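Local coordinates for protein trans-isoprenyl diphosphate synthase (Caulobacter crescentus, PDB 3OYR) that probably makes octaprenyl diphosphate, the precursor of isoprenoid quinone side chains, by adding isopentenyl diphosphate units to farnesyl diphosphate, at residues B[33-36]-B[37-40]. Numbering follows the deposited sequence.
Sequences ADMA and GVNR
With CG beside its backbone N (chi1 -76°) and the chain bent again at chi2 and chi3, Met35 curls its thioether forward along helix 25-45 to Val38, whose CG1 stands anti to its backbone N (chi1 176°) while CG2 lies beside that N. The sulfur passes obliquely across the valine branch point, with Met35 SD 4.0 Å from Val38 CB, and Met35 CE carries on to Val38 CG1 at 4.2 Å. This is an i to i+3 apolar contact within one helix of the all-helical isoprenoid synthase fold, away from the substrate and metal sites; Met35 also packs on Pro70, Leu71 and Val74 of helix 68-79 and Val38 on Ala91 of helix 87-109. The same turn is closed by i to i+4 backbone bonds: Asn39 N to Met35 O measures 2.8 Å with an N-H...O angle of 163°, and Val38 N to Asp34 O measures 3.1 Å. Asn39 ND2 comes within 3.0 Å of Met35 O, yet its angle is too poor for a hydrogen bond. Were Met35 replaced by alanine, Val38 would probably lose its sulfur contact and helix 68-79 the packing on Pro70, Leu71 and Val74. Asp34, also buried, has OD1 held by a salt bridge to Arg78 and a hydrogen bond from Gln88. The chemistry thus joins helix 25-45 to its neighbours through apolar contacts and a buried carboxylate whose charge is probably balanced by arginine.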
ATOM      1  N   ALA B  33     -14.676  -0.833  25.462  1.00 26.86           N
ATOM      2  CA  ALA B  33     -14.545   0.607  25.613  1.00 32.38           C
ATOM      3  C   ALA B  33     -13.418   1.189  24.737  1.00 35.40           C
ATOM      4  O   ALA B  33     -13.491   2.339  24.307  1.00 32.63           O
ATOM      5  CB  ALA B  33     -14.348   0.991  27.102  1.00 28.82           C
ATOM      6  N   ASP B  34     -12.376   0.407  24.484  1.00 29.34           N
ATOM      7  CA  ASP B  34     -11.315   0.860  23.599  1.00 30.66           C
ATOM      8  C   ASP B  34     -11.681   0.709  22.131  1.00 26.55           C
ATOM      9  O   ASP B  34     -11.315   1.544  21.309  1.00 27.36           O
ATOM     10  CB  ASP B  34     -10.021   0.116  23.908  1.00 32.70           C
ATOM     11  CG  ASP B  34      -9.406   0.569  25.218  1.00 28.35           C
ATOM     12  OD1 ASP B  34      -9.234   1.792  25.418  1.00 39.83           O
ATOM     13  OD2 ASP B  34      -9.096  -0.299  26.052  1.00 33.86           O
ATOM     14  N   MET B  35     -12.398  -0.361  21.805  1.00 21.09           N
ATOM     15  CA  MET B  35     -12.798  -0.595  20.426  1.00 22.89           C
ATOM     16  C   MET B  35     -13.835   0.375  19.886  1.00 29.16           C
ATOM     17  O   MET B  35     -13.954   0.551  18.671  1.00 35.34           O
ATOM     18  CB  MET B  35     -13.277  -2.023  20.236  1.00 17.07           C
ATOM     19  CG  MET B  35     -12.118  -3.061  20.188  1.00 26.24           C
ATOM     20  SD  MET B  35     -10.793  -2.811  18.979  1.00 17.30           S
ATOM     21  CE  MET B  35     -11.643  -3.226  17.457  1.00 11.66           C
ATOM     22  N   ALA B  36     -14.621   0.972  20.770  1.00 26.25           N
ATOM     23  CA  ALA B  36     -15.533   2.016  20.339  1.00 26.33           C
ATOM     24  C   ALA B  36     -14.710   3.202  19.848  1.00 24.78           C
ATOM     25  O   ALA B  36     -15.038   3.768  18.827  1.00 23.27           O
ATOM     26  CB  ALA B  36     -16.528   2.412  21.457  1.00 25.52           C
ATOM     27  N   GLY B  37     -13.627   3.541  20.547  1.00 25.80           N
ATOM     28  CA  GLY B  37     -12.690   4.550  20.059  1.00 28.87           C
ATOM     29  C   GLY B  37     -12.015   4.201  18.732  1.00 33.13           C
ATOM     30  O   GLY B  37     -11.848   5.067  17.860  1.00 26.75           O
ATOM     31  N   VAL B  38     -11.627   2.932  18.590  1.00 25.89           N
ATOM     32  CA  VAL B  38     -10.943   2.429  17.394  1.00 25.84           C
ATOM     33  C   VAL B  38     -11.894   2.483  16.192  1.00 24.02           C
ATOM     34  O   VAL B  38     -11.529   2.964  15.108  1.00 25.88           O
ATOM     35  CB  VAL B  38     -10.409   0.976  17.647  1.00 24.01           C
ATOM     36  CG1 VAL B  38      -9.788   0.388  16.421  1.00 25.03           C
ATOM     37  CG2 VAL B  38      -9.384   0.988  18.784  1.00 19.85           C
ATOM     38  N   ASN B  39     -13.127   2.034  16.408  1.00 24.13           N
ATOM     39  CA  ASN B  39     -14.171   2.058  15.363  1.00 23.96           C
ATOM     40  C   ASN B  39     -14.571   3.472  14.949  1.00 25.68           C
ATOM     41  O   ASN B  39     -14.880   3.720  13.791  1.00 27.23           O
ATOM     42  CB  ASN B  39     -15.403   1.262  15.827  1.00 25.36           C
ATOM     43  CG  ASN B  39     -15.092  -0.230  16.028  1.00 43.35           C
ATOM     44  OD1 ASN B  39     -14.168  -0.775  15.421  1.00 49.44           O
ATOM     45  ND2 ASN B  39     -15.850  -0.884  16.904  1.00 40.86           N
ATOM     46  N   ARG B  40     -14.565   4.404  15.900  1.00 24.00           N
ATOM     47  CA  ARG B  40     -14.779   5.804  15.579  1.00 23.26           C
ATOM     48  C   ARG B  40     -13.675   6.328  14.644  1.00 21.92           C
ATOM     49  O   ARG B  40     -13.956   7.088  13.725  1.00 28.86           O
ATOM     50  CB  ARG B  40     -14.798   6.640  16.858  1.00 26.45           C
ATOM     51  CG  ARG B  40     -15.191   8.090  16.610  1.00 24.37           C
ATOM     52  CD  ARG B  40     -15.064   8.935  17.879  1.00 21.88           C
ATOM     53  NE  ARG B  40     -15.937   8.417  18.950  1.00 28.33           N
ATOM     54  CZ  ARG B  40     -15.491   7.848  20.072  1.00 29.87           C
ATOM     55  NH1 ARG B  40     -16.350   7.419  20.982  1.00 25.03           N
ATOM     56  NH2 ARG B  40     -14.184   7.699  20.283  1.00 31.60           N
TER